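Local coordinates for nuclear polyadenylated rna-binding protein NAB2 (Saccharomyces cerevisiae, PDB 2V75), which binds the poly(A) tails of mRNAs, protecting them from the exosome and controlling tail length and nuclear export, the last requiring this N-terminal domain, at residues V12-K17 / Y30-I35; D50-L55 / D62-V67; L37-G42 / T70-L75. One frame throughout, in Å; residues are numbered along the deposited sequence.

Contact 1: V12-K17 / Y30-I35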
ATOM      1  N   VAL A  12      -1.559  -7.733   2.782  1.00 36.35           N
ATOM      2  CA  VAL A  12      -2.250  -8.358   1.635  1.00 36.90           C
ATOM      3  C   VAL A  12      -2.913  -7.308   0.764  1.00 34.72           C
ATOM      4  O   VAL A  12      -2.763  -7.283  -0.457  1.00 37.14           O
ATOM      5  CB  VAL A  12      -3.293  -9.375   2.071  1.00 40.23           C
ATOM      6  CG1 VAL A  12      -4.204  -9.749   0.896  1.00 36.79           C
ATOM      7  CG2 VAL A  12      -2.639 -10.649   2.633  1.00 39.06           C
ATOM      8  N   ILE A  13      -3.542  -6.322   1.393  1.00 35.88           N
ATOM      9  CA  ILE A  13      -4.256  -5.279   0.642  1.00 38.31           C
ATOM     10  C   ILE A  13      -3.306  -4.427  -0.158  1.00 34.10           C
ATOM     11  O   ILE A  13      -3.554  -4.080  -1.311  1.00 38.08           O
ATOM     12  CB  ILE A  13      -5.086  -4.382   1.582  1.00 35.20           C
ATOM     13  CG1 ILE A  13      -6.347  -5.135   2.017  1.00 37.03           C
ATOM     14  CG2 ILE A  13      -5.453  -3.037   0.918  1.00 37.73           C
ATOM     15  CD1 ILE A  13      -7.008  -4.456   3.253  1.00 41.53           C
ATOM     16  N   VAL A  14      -2.160  -4.130   0.425  1.00 38.71           N
ATOM     17  CA  VAL A  14      -1.121  -3.376  -0.309  1.00 38.39           C
ATOM     18  C   VAL A  14      -0.551  -4.164  -1.506  1.00 36.72           C
ATOM     19  O   VAL A  14      -0.433  -3.623  -2.609  1.00 39.74           O
ATOM     20  CB  VAL A  14      -0.034  -2.895   0.675  1.00 38.58           C
ATOM     21  CG1 VAL A  14       1.163  -2.208  -0.078  1.00 38.89           C
ATOM     22  CG2 VAL A  14      -0.614  -1.895   1.668  1.00 39.12           C
ATOM     23  N   ALA A  15      -0.224  -5.431  -1.282  1.00 36.28           N
ATOM     24  CA  ALA A  15       0.143  -6.343  -2.361  1.00 34.72           C
ATOM     25  C   ALA A  15      -0.891  -6.388  -3.490  1.00 37.79           C
ATOM     26  O   ALA A  15      -0.524  -6.447  -4.656  1.00 36.86           O
ATOM     27  CB  ALA A  15       0.457  -7.758  -1.797  1.00 37.36           C
ATOM     28  N   GLU A  16      -2.179  -6.394  -3.158  1.00 36.76           N
ATOM     29  CA  GLU A  16      -3.212  -6.451  -4.181  1.00 39.47           C
ATOM     30  C   GLU A  16      -3.172  -5.182  -5.043  1.00 36.86           C
ATOM     31  O   GLU A  16      -3.334  -5.228  -6.277  1.00 38.11           O
ATOM     32  CB  GLU A  16      -4.595  -6.640  -3.543  1.00 37.62           C
ATOM     33  CG  GLU A  16      -4.741  -7.932  -2.837  1.00 38.50           C
ATOM     34  CD  GLU A  16      -4.808  -9.122  -3.765  1.00 35.79           C
ATOM     35  OE1 GLU A  16      -5.350  -9.046  -4.894  1.00 35.54           O
ATOM     36  OE2 GLU A  16      -4.460 -10.219  -3.293  1.00 37.39           O
ATOM     37  N   LYS A  17      -2.959  -4.065  -4.375  1.00 39.45           N
ATOM     38  CA  LYS A  17      -2.864  -2.762  -5.062  1.00 40.70           C
ATOM     39  C   LYS A  17      -1.645  -2.729  -5.980  1.00 37.58           C
ATOM     40  O   LYS A  17      -1.753  -2.428  -7.177  1.00 42.79           O
ATOM     41  CB  LYS A  17      -2.831  -1.647  -4.040  1.00 39.52           C
ATOM     42  CG  LYS A  17      -2.675  -0.217  -4.625  1.00 42.94           C
ATOM     43  CD  LYS A  17      -3.838   0.218  -5.444  1.00 44.61           C
ATOM     44  CE  LYS A  17      -3.567   1.661  -5.901  1.00 43.68           C
ATOM     45  NZ  LYS A  17      -4.736   2.295  -6.498  1.00 46.08           N
ATOM     46  N   TYR A  30       7.795  -7.773  -0.627  1.00 45.32           N
ATOM     47  CA  TYR A  30       8.731  -6.936   0.140  1.00 42.17           C
ATOM     48  C   TYR A  30       8.275  -5.500   0.210  1.00 39.67           C
ATOM     49  O   TYR A  30       8.278  -4.927   1.311  1.00 41.09           O
ATOM     50  CB  TYR A  30      10.118  -6.954  -0.484  1.00 40.11           C
ATOM     51  CG  TYR A  30      11.110  -6.036   0.216  1.00 36.16           C
ATOM     52  CD1 TYR A  30      11.599  -6.358   1.463  1.00 40.54           C
ATOM     53  CD2 TYR A  30      11.573  -4.866  -0.375  1.00 37.18           C
ATOM     54  CE1 TYR A  30      12.538  -5.538   2.098  1.00 34.04           C
ATOM     55  CE2 TYR A  30      12.505  -4.024   0.270  1.00 36.11           C
ATOM     56  CZ  TYR A  30      12.962  -4.371   1.523  1.00 39.29           C
ATOM     57  OH  TYR A  30      13.920  -3.608   2.180  1.00 32.49           O
ATOM     58  N   VAL A  31       7.910  -4.915  -0.938  1.00 38.27           N
ATOM     59  CA  VAL A  31       7.390  -3.526  -0.974  1.00 39.25           C
ATOM     60  C   VAL A  31       6.170  -3.420  -0.031  1.00 43.27           C
ATOM     61  O   VAL A  31       6.070  -2.476   0.766  1.00 38.93           O
ATOM     62  CB  VAL A  31       7.082  -3.027  -2.396  1.00 38.96           C
ATOM     63  CG1 VAL A  31       6.436  -1.615  -2.390  1.00 38.49           C
ATOM     64  CG2 VAL A  31       8.330  -3.051  -3.302  1.00 48.37           C
ATOM     65  N   ALA A  32       5.263  -4.382  -0.067  1.00 42.47           N
ATOM     66  CA  ALA A  32       4.106  -4.356   0.823  1.00 42.62           C
ATOM     67  C   ALA A  32       4.540  -4.396   2.295  1.00 41.30           C
ATOM     68  O   ALA A  32       4.038  -3.647   3.149  1.00 39.75           O
ATOM     69  CB  ALA A  32       3.164  -5.529   0.504  1.00 42.42           C
ATOM     70  N   GLU A  33       5.517  -5.227   2.614  1.00 44.49           N
ATOM     71  CA  GLU A  33       5.983  -5.309   3.998  1.00 41.72           C
ATOM     72  C   GLU A  33       6.621  -3.992   4.420  1.00 38.85           C
ATOM     73  O   GLU A  33       6.479  -3.568   5.575  1.00 39.44           O
ATOM     74  CB  GLU A  33       6.974  -6.449   4.147  1.00 41.74           C
ATOM     75  CG  GLU A  33       6.290  -7.818   4.183  1.00 48.80           C
ATOM     76  CD  GLU A  33       6.197  -8.403   5.590  1.00 65.40           C
ATOM     77  OE1 GLU A  33       6.571  -7.711   6.571  1.00 66.31           O
ATOM     78  OE2 GLU A  33       5.786  -9.585   5.704  1.00 72.19           O
ATOM     79  N   TYR A  34       7.373  -3.396   3.508  1.00 42.32           N
ATOM     80  CA  TYR A  34       8.105  -2.180   3.848  1.00 40.28           C
ATOM     81  C   TYR A  34       7.076  -1.070   4.078  1.00 39.17           C
ATOM     82  O   TYR A  34       7.185  -0.307   5.043  1.00 40.46           O
ATOM     83  CB  TYR A  34       9.037  -1.752   2.727  1.00 38.71           C
ATOM     84  CG  TYR A  34      10.180  -0.896   3.169  1.00 35.53           C
ATOM     85  CD1 TYR A  34      11.378  -1.438   3.541  1.00 39.70           C
ATOM     86  CD2 TYR A  34      10.055   0.468   3.265  1.00 40.81           C
ATOM     87  CE1 TYR A  34      12.440  -0.631   3.972  1.00 41.13           C
ATOM     88  CE2 TYR A  34      11.090   1.252   3.701  1.00 39.82           C
ATOM     89  CZ  TYR A  34      12.274   0.720   4.074  1.00 43.38           C
ATOM     90  OH  TYR A  34      13.244   1.622   4.494  1.00 44.22           O
ATOM     91  N   ILE A  35       6.092  -0.986   3.202  1.00 37.73           N
ATOM     92  CA  ILE A  35       5.025   0.009   3.349  1.00 42.87           C
ATOM     93  C   ILE A  35       4.290  -0.096   4.688  1.00 41.51           C
ATOM     94  O   ILE A  35       4.137   0.882   5.422  1.00 37.45           O
ATOM     95  CB  ILE A  35       4.052   0.015   2.152  1.00 41.94           C
ATOM     96  CG1 ILE A  35       4.785   0.523   0.896  1.00 41.64           C
ATOM     97  CG2 ILE A  35       2.775   0.830   2.515  1.00 44.06           C
ATOM     98  CD1 ILE A  35       3.907   0.454  -0.368  1.00 42.74           C
TER
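Val14 and Ala15 of helix 7-18 meet Ala32 and Ile35 of helix 28-40 by van der Waals packing of apolar side chains, partly against main chain. One branch of Val14 makes two of the close contacts: its CG1 touches Ala32 CA at 3.8 Å and also meets Ile35 CD1, again at 3.8 Å. This methyl therefore rests on the backbone of the second helix as well as on the tip of the isoleucine. With CG1 anti to the backbone N (chi1 174°), the valine sends this branch across the interface and keeps CG2 for Ala71 on helix 61-79. Ile35 reaches over through its extended CG1-CD1 arm, which comes in at a slant to the valine.

The alanines supply the close-range part. Ala32 CB lies 3.8 Å from the backbone N of Ala15, so a methyl of one helix sits directly against the main chain of the other. Ala15 CB and Ala32 CB lie 4.2 Å apart, that of Ala15 at the flank. Small side chains here are consistent with the 5.4 Å approach of the Val14 and Ala32 CA atoms; the segment axes come to 8.5 Å with 130° between their directions, an inclined antiparallel pair.

Polar groups do their work at the margins: Tyr34 OH probably bonds to Glu51 on helix 45-55, and Glu16 forms a salt bridge with Arg92. The contact is a buried joint of the all-helical Nab2 N-terminal domain, with helix 61-79 also touching Ile35, through Val67, while helix 84-93 packs against Ile13 on another side of helix 7-18.

Contact 2: D50-L55 / D62-V67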
ATOM      1  N   ASP A  50       8.072   9.619   0.389  1.00 43.83           N
ATOM      2  CA  ASP A  50       9.497   9.972   0.374  1.00 46.29           C
ATOM      3  C   ASP A  50      10.425   8.756   0.539  1.00 40.30           C
ATOM      4  O   ASP A  50      11.356   8.593  -0.242  1.00 44.88           O
ATOM      5  CB  ASP A  50       9.814  10.967   1.488  1.00 44.21           C
ATOM      6  CG  ASP A  50       9.399  12.357   1.163  1.00 52.49           C
ATOM      7  OD1 ASP A  50       9.061  12.605  -0.021  1.00 50.30           O
ATOM      8  OD2 ASP A  50       9.451  13.201   2.098  1.00 51.95           O
ATOM      9  N   GLU A  51      10.178   7.913   1.546  1.00 43.40           N
ATOM     10  CA  GLU A  51      11.046   6.803   1.859  1.00 43.63           C
ATOM     11  C   GLU A  51      10.976   5.806   0.717  1.00 40.78           C
ATOM     12  O   GLU A  51      12.017   5.311   0.278  1.00 41.55           O
ATOM     13  CB  GLU A  51      10.710   6.168   3.221  1.00 43.00           C
ATOM     14  CG  GLU A  51      11.352   4.838   3.550  1.00 56.27           C
ATOM     15  CD  GLU A  51      12.709   4.960   4.240  1.00 58.31           C
ATOM     16  OE1 GLU A  51      13.340   6.031   4.085  1.00 53.35           O
ATOM     17  OE2 GLU A  51      13.119   3.992   4.927  1.00 63.03           O
ATOM     18  N   LEU A  52       9.785   5.524   0.201  1.00 36.17           N
ATOM     19  CA  LEU A  52       9.638   4.554  -0.884  1.00 36.19           C
ATOM     20  C   LEU A  52      10.351   5.032  -2.173  1.00 37.24           C
ATOM     21  O   LEU A  52      10.971   4.241  -2.903  1.00 35.21           O
ATOM     22  CB  LEU A  52       8.164   4.300  -1.182  1.00 37.26           C
ATOM     23  CG  LEU A  52       7.365   3.617  -0.080  1.00 41.14           C
ATOM     24  CD1 LEU A  52       5.802   3.677  -0.370  1.00 41.09           C
ATOM     25  CD2 LEU A  52       7.905   2.254   0.085  1.00 35.94           C
ATOM     26  N   ALA A  53      10.215   6.316  -2.443  1.00 36.74           N
ATOM     27  CA  ALA A  53      10.881   6.942  -3.582  1.00 39.72           C
ATOM     28  C   ALA A  53      12.397   6.836  -3.496  1.00 41.08           C
ATOM     29  O   ALA A  53      13.081   6.781  -4.533  1.00 37.63           O
ATOM     30  CB  ALA A  53      10.489   8.394  -3.727  1.00 34.84           C
ATOM     31  N   SER A  54      12.929   6.895  -2.277  1.00 36.81           N
ATOM     32  CA  SER A  54      14.342   6.652  -2.070  1.00 38.31           C
ATOM     33  C   SER A  54      14.781   5.200  -2.335  1.00 37.74           C
ATOM     34  O   SER A  54      15.912   4.967  -2.654  1.00 35.95           O
ATOM     35  CB  SER A  54      14.780   7.115  -0.680  1.00 42.42           C
ATOM     36  OG  SER A  54      14.495   6.169   0.320  1.00 47.17           O
ATOM     37  N   LEU A  55      13.894   4.233  -2.172  1.00 34.68           N
ATOM     38  CA  LEU A  55      14.194   2.829  -2.418  1.00 36.00           C
ATOM     39  C   LEU A  55      13.946   2.272  -3.831  1.00 33.46           C
ATOM     40  O   LEU A  55      14.602   1.318  -4.264  1.00 34.48           O
ATOM     41  CB  LEU A  55      13.394   1.982  -1.438  1.00 36.58           C
ATOM     42  CG  LEU A  55      14.217   1.620  -0.188  1.00 42.88           C
ATOM     43  CD1 LEU A  55      14.426   2.851   0.678  1.00 42.76           C
ATOM     44  CD2 LEU A  55      13.448   0.533   0.541  1.00 45.45           C
ATOM     45  N   ASP A  62       4.101   9.737  -8.176  1.00 37.18           N
ATOM     46  CA  ASP A  62       2.646   9.773  -8.292  1.00 37.38           C
ATOM     47  C   ASP A  62       2.052   8.396  -7.984  1.00 39.03           C
ATOM     48  O   ASP A  62       1.113   8.251  -7.200  1.00 36.87           O
ATOM     49  CB  ASP A  62       2.211  10.208  -9.697  1.00 36.49           C
ATOM     50  CG  ASP A  62       0.720  10.389  -9.786  1.00 41.88           C
ATOM     51  OD1 ASP A  62       0.213  11.374  -9.222  1.00 48.32           O
ATOM     52  OD2 ASP A  62       0.091   9.535 -10.406  1.00 39.36           O
ATOM     53  N   THR A  63       2.601   7.348  -8.594  1.00 36.39           N
ATOM     54  CA  THR A  63       2.124   5.986  -8.332  1.00 35.77           C
ATOM     55  C   THR A  63       2.334   5.563  -6.881  1.00 39.07           C
ATOM     56  O   THR A  63       1.404   5.030  -6.229  1.00 40.05           O
ATOM     57  CB  THR A  63       2.777   4.996  -9.308  1.00 36.66           C
ATOM     58  OG1 THR A  63       2.263   5.310 -10.589  1.00 38.09           O
ATOM     59  CG2 THR A  63       2.448   3.499  -8.930  1.00 38.89           C
ATOM     60  N   LEU A  64       3.487   5.891  -6.324  1.00 33.76           N
ATOM     61  CA  LEU A  64       3.744   5.558  -4.920  1.00 36.09           C
ATOM     62  C   LEU A  64       2.731   6.253  -4.028  1.00 40.14           C
ATOM     63  O   LEU A  64       2.222   5.678  -3.064  1.00 38.33           O
ATOM     64  CB  LEU A  64       5.160   5.943  -4.464  1.00 37.47           C
ATOM     65  CG  LEU A  64       6.255   5.067  -5.109  1.00 39.23           C
ATOM     66  CD1 LEU A  64       7.629   5.710  -4.889  1.00 43.32           C
ATOM     67  CD2 LEU A  64       6.169   3.663  -4.507  1.00 37.93           C
ATOM     68  N   ALA A  65       2.470   7.515  -4.330  1.00 37.40           N
ATOM     69  CA  ALA A  65       1.473   8.254  -3.578  1.00 36.48           C
ATOM     70  C   ALA A  65       0.073   7.625  -3.608  1.00 39.13           C
ATOM     71  O   ALA A  65      -0.603   7.538  -2.586  1.00 39.07           O
ATOM     72  CB  ALA A  65       1.421   9.732  -4.015  1.00 37.58           C
ATOM     73  N   ASN A  66      -0.372   7.170  -4.767  1.00 36.96           N
ATOM     74  CA  ASN A  66      -1.627   6.452  -4.854  1.00 39.69           C
ATOM     75  C   ASN A  66      -1.655   5.216  -3.969  1.00 40.35           C
ATOM     76  O   ASN A  66      -2.661   4.967  -3.299  1.00 37.46           O
ATOM     77  CB  ASN A  66      -1.879   6.051  -6.281  1.00 42.94           C
ATOM     78  CG  ASN A  66      -3.222   5.339  -6.429  1.00 50.99           C
ATOM     79  OD1 ASN A  66      -3.308   4.231  -6.958  1.00 51.75           O
ATOM     80  ND2 ASN A  66      -4.287   6.005  -5.960  1.00 51.83           N
ATOM     81  N   VAL A  67      -0.579   4.449  -3.998  1.00 38.94           N
ATOM     82  CA  VAL A  67      -0.474   3.199  -3.242  1.00 39.19           C
ATOM     83  C   VAL A  67      -0.508   3.557  -1.767  1.00 43.06           C
ATOM     84  O   VAL A  67      -1.251   2.942  -0.997  1.00 38.73           O
ATOM     85  CB  VAL A  67       0.783   2.412  -3.541  1.00 40.70           C
ATOM     86  CG1 VAL A  67       0.917   1.201  -2.547  1.00 38.17           C
ATOM     87  CG2 VAL A  67       0.776   1.972  -5.035  1.00 37.85           C
TER
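The CA atoms of Leu52 and Leu64 stand 7.2 Å apart, the nearest backbone pair between segments 50-55 and 62-67, which lie on helix 45-55 and helix 61-79, two consecutive helices of the all-helical N-terminal domain joined by a short connection. Leu64 carries the contact from its side, with its two methyls spread over different parts of the facing helix. CD1 goes to the main chain, lying 3.6 Å from Ala53 N and 3.9 Å from Leu52 C, so it covers the peptide link between these two residues. The same methyl, Leu64 CD1, meets Ala53 CB at 4.1 Å. Leu64 CD2 turns to the side chain of Leu52, touching its CB at 3.9 Å and, more loosely, its CD1.

Leu64 holds CG anti to its own carbonyl carbon (chi1 -70°), which carries the forked end straight out to the other helix; Leu52 has the same shape, and the two leucines pass at a slant, the fork of Leu64 against the base of Leu52. The far end of Leu52 continues to Ile35 on helix 28-40, while Leu64 also packs on Val59 in the connection.

At the back of helix 45-55, Ser54 OG donates to Glu51 O at 2.6 Å, tilted 18° from the carbonyl plane, a bond that ties the serine to its own helix. Asp50 pairs with Arg61 in a salt bridge beside the connection. Between the helices themselves only carbon surfaces and the covered peptide meet, so the adhesion here is that of a buried apolar seam, fixed by the shape of the leucines and not by directional bonds.

Contact 3: L37-G42 / T70-L75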
ATOM      1  N   LEU A  37       5.405  -1.528   7.432  1.00 41.33           N
ATOM      2  CA  LEU A  37       6.351  -1.143   8.463  1.00 41.02           C
ATOM      3  C   LEU A  37       6.347   0.381   8.658  1.00 37.30           C
ATOM      4  O   LEU A  37       6.374   0.850   9.818  1.00 38.51           O
ATOM      5  CB  LEU A  37       7.771  -1.601   8.093  1.00 41.41           C
ATOM      6  CG  LEU A  37       8.924  -1.160   8.986  1.00 43.61           C
ATOM      7  CD1 LEU A  37       8.900  -1.869  10.322  1.00 46.19           C
ATOM      8  CD2 LEU A  37      10.269  -1.411   8.306  1.00 42.24           C
ATOM      9  N   LEU A  38       6.372   1.119   7.554  1.00 39.42           N
ATOM     10  CA  LEU A  38       6.446   2.593   7.622  1.00 35.37           C
ATOM     11  C   LEU A  38       5.140   3.140   8.226  1.00 40.76           C
ATOM     12  O   LEU A  38       5.167   4.021   9.055  1.00 40.21           O
ATOM     13  CB  LEU A  38       6.680   3.167   6.228  1.00 40.61           C
ATOM     14  CG  LEU A  38       8.100   2.910   5.683  1.00 41.89           C
ATOM     15  CD1 LEU A  38       8.180   3.289   4.213  1.00 36.65           C
ATOM     16  CD2 LEU A  38       9.122   3.611   6.585  1.00 44.50           C
ATOM     17  N   ILE A  39       4.006   2.562   7.859  1.00 38.12           N
ATOM     18  CA  ILE A  39       2.690   3.101   8.246  1.00 40.45           C
ATOM     19  C   ILE A  39       2.400   2.758   9.676  1.00 44.90           C
ATOM     20  O   ILE A  39       2.136   3.637  10.491  1.00 48.43           O
ATOM     21  CB  ILE A  39       1.546   2.614   7.358  1.00 43.09           C
ATOM     22  CG1 ILE A  39       1.682   3.250   5.975  1.00 44.69           C
ATOM     23  CG2 ILE A  39       0.186   2.892   8.051  1.00 47.77           C
ATOM     24  CD1 ILE A  39       0.722   2.713   4.907  1.00 50.08           C
ATOM     25  N   VAL A  40       2.545   1.481  10.020  1.00 43.12           N
ATOM     26  CA  VAL A  40       2.264   1.068  11.366  1.00 50.37           C
ATOM     27  C   VAL A  40       3.097   1.816  12.392  1.00 48.16           C
ATOM     28  O   VAL A  40       2.676   2.006  13.526  1.00 55.98           O
ATOM     29  CB  VAL A  40       2.536  -0.426  11.503  1.00 53.86           C
ATOM     30  CG1 VAL A  40       2.896  -0.748  12.948  1.00 55.40           C
ATOM     31  CG2 VAL A  40       1.296  -1.157  10.994  1.00 50.84           C
ATOM     32  N   ASN A  41       4.295   2.242  12.008  1.00 51.79           N
ATOM     33  CA  ASN A  41       5.127   2.933  12.966  1.00 51.01           C
ATOM     34  C   ASN A  41       4.948   4.440  13.047  1.00 50.69           C
ATOM     35  O   ASN A  41       5.732   5.119  13.712  1.00 53.99           O
ATOM     36  CB  ASN A  41       6.583   2.544  12.761  1.00 60.05           C
ATOM     37  CG  ASN A  41       6.880   1.194  13.374  1.00 66.40           C
ATOM     38  OD1 ASN A  41       6.981   1.071  14.600  1.00 71.20           O
ATOM     39  ND2 ASN A  41       6.951   0.162  12.534  1.00 63.90           N
ATOM     40  N   GLY A  42       3.920   4.973  12.400  1.00 41.80           N
ATOM     41  CA  GLY A  42       3.612   6.398  12.565  1.00 47.97           C
ATOM     42  C   GLY A  42       4.063   7.337  11.444  1.00 37.10           C
ATOM     43  O   GLY A  42       4.151   8.538  11.662  1.00 44.29           O
ATOM     44  N   THR A  70      -3.970   4.709  -0.658  1.00 40.69           N
ATOM     45  CA  THR A  70      -4.860   3.580  -0.553  1.00 38.24           C
ATOM     46  C   THR A  70      -4.599   2.747   0.710  1.00 40.51           C
ATOM     47  O   THR A  70      -5.548   2.335   1.389  1.00 39.79           O
ATOM     48  CB  THR A  70      -4.651   2.641  -1.746  1.00 43.25           C
ATOM     49  OG1 THR A  70      -4.964   3.364  -2.927  1.00 44.53           O
ATOM     50  CG2 THR A  70      -5.496   1.348  -1.642  1.00 44.97           C
ATOM     51  N   ALA A  71      -3.339   2.616   1.068  1.00 38.80           N
ATOM     52  CA  ALA A  71      -2.949   1.877   2.258  1.00 38.63           C
ATOM     53  C   ALA A  71      -3.523   2.557   3.500  1.00 38.07           C
ATOM     54  O   ALA A  71      -4.092   1.884   4.328  1.00 37.50           O
ATOM     55  CB  ALA A  71      -1.423   1.822   2.390  1.00 39.17           C
ATOM     56  N   PHE A  72      -3.314   3.857   3.664  1.00 36.31           N
ATOM     57  CA  PHE A  72      -3.787   4.489   4.888  1.00 35.83           C
ATOM     58  C   PHE A  72      -5.305   4.428   4.936  1.00 38.33           C
ATOM     59  O   PHE A  72      -5.947   4.255   5.966  1.00 39.54           O
ATOM     60  CB  PHE A  72      -3.346   5.950   4.951  1.00 37.93           C
ATOM     61  CG  PHE A  72      -1.981   6.194   5.544  1.00 38.02           C
ATOM     62  CD1 PHE A  72      -1.788   6.249   6.914  1.00 39.57           C
ATOM     63  CD2 PHE A  72      -0.913   6.494   4.727  1.00 39.66           C
ATOM     64  CE1 PHE A  72      -0.519   6.524   7.442  1.00 41.47           C
ATOM     65  CE2 PHE A  72       0.342   6.796   5.249  1.00 42.05           C
ATOM     66  CZ  PHE A  72       0.536   6.820   6.615  1.00 40.62           C
ATOM     67  N   PHE A  73      -5.923   4.657   3.787  1.00 36.29           N
ATOM     68  CA  PHE A  73      -7.344   4.584   3.672  1.00 36.21           C
ATOM     69  C   PHE A  73      -7.889   3.213   4.078  1.00 37.89           C
ATOM     70  O   PHE A  73      -8.839   3.084   4.889  1.00 39.96           O
ATOM     71  CB  PHE A  73      -7.756   5.006   2.259  1.00 44.17           C
ATOM     72  CG  PHE A  73      -9.169   5.484   2.159  1.00 47.15           C
ATOM     73  CD1 PHE A  73      -9.517   6.838   2.207  1.00 43.07           C
ATOM     74  CD2 PHE A  73     -10.179   4.547   2.046  1.00 51.39           C
ATOM     75  CE1 PHE A  73     -10.839   7.236   2.098  1.00 46.72           C
ATOM     76  CE2 PHE A  73     -11.517   4.937   1.943  1.00 47.23           C
ATOM     77  CZ  PHE A  73     -11.835   6.287   1.964  1.00 50.33           C
ATOM     78  N   ALA A  74      -7.290   2.163   3.528  1.00 36.16           N
ATOM     79  CA  ALA A  74      -7.665   0.782   3.827  1.00 35.48           C
ATOM     80  C   ALA A  74      -7.511   0.451   5.323  1.00 34.85           C
ATOM     81  O   ALA A  74      -8.408  -0.170   5.900  1.00 39.24           O
ATOM     82  CB  ALA A  74      -6.840  -0.170   2.992  1.00 39.56           C
ATOM     83  N   LEU A  75      -6.431   0.923   5.941  1.00 37.70           N
ATOM     84  CA  LEU A  75      -6.206   0.736   7.371  1.00 38.22           C
ATOM     85  C   LEU A  75      -7.360   1.340   8.190  1.00 37.41           C
ATOM     86  O   LEU A  75      -7.871   0.705   9.110  1.00 35.45           O
ATOM     87  CB  LEU A  75      -4.841   1.335   7.759  1.00 40.70           C
ATOM     88  CG  LEU A  75      -4.446   1.249   9.239  1.00 39.90           C
ATOM     89  CD1 LEU A  75      -4.477  -0.215   9.741  1.00 43.24           C
ATOM     90  CD2 LEU A  75      -3.066   1.930   9.461  1.00 43.26           C
TER
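Ile39, in the last turn of helix 28-40, whose end is a Schellman motif, is the single knob that segment 37-42 pushes into helix 61-79 of the helical Nab2 domain. Its hollow is walled by Ala71, Phe72 and Leu75, about one turn of the facing helix. The long arm of the isoleucine goes deepest: Ile39 CD1 presses on Ala71 CB at 3.4 Å, tighter than usual van der Waals contact. Midway along, Ile39 CG1 lies over one face of the Phe72 ring, 4.0 Å from its centroid and 22° off the normal, a CH-pi contact displaced toward the CZ-CE2 rim. The shorter branch, Ile39 CG2, touches both walls beside it: it lies 3.7 Å from Phe72 CE1 and equally near Leu75 CD2. Phe72 keeps CG anti to its carbonyl carbon (chi1 -87°), which swings the ring back over Ile39 although its CB does not head that way. A serine here lacks the ring, which would probably leave Ile39 CG1 without its aromatic cover and the isoleucine freer to shift.

Val45 of helix 45-55 also packs on Phe72. Past the knob, Gly42 takes a positive phi (101°) and the helix closes with the Schellman pair of bonds, Gly42 N to Ile39 O and Gly43 N to Leu38 O. Beside this turn, Asn41 ND2 donates to Leu37 O at 2.9 Å, in the carbonyl plane and on a lone pair.

How the contacts relate
From the N terminus, helix 7-18 runs into a largely non-helical connection and helix 28-40 returns against it, so contact 1 closes the first loop. Contact 3 then opens near the end of helix 28-40 and spans helix 45-55 before closing on helix 61-79; contact 2, a shorter closure between helices 45-55 and 61-79, lies wholly within that span. Contact 1 precedes both in series, and no loops cross. Helix 28-40 serves contacts 1 and 3, and helix 61-79 serves contacts 2 and 3. Direct touches complete the join: Ile13 CG2 meets Ala74 CB at 3.8 Å, Tyr34 packs on Leu55, and Leu38 on Glu51, binding four helices into one body.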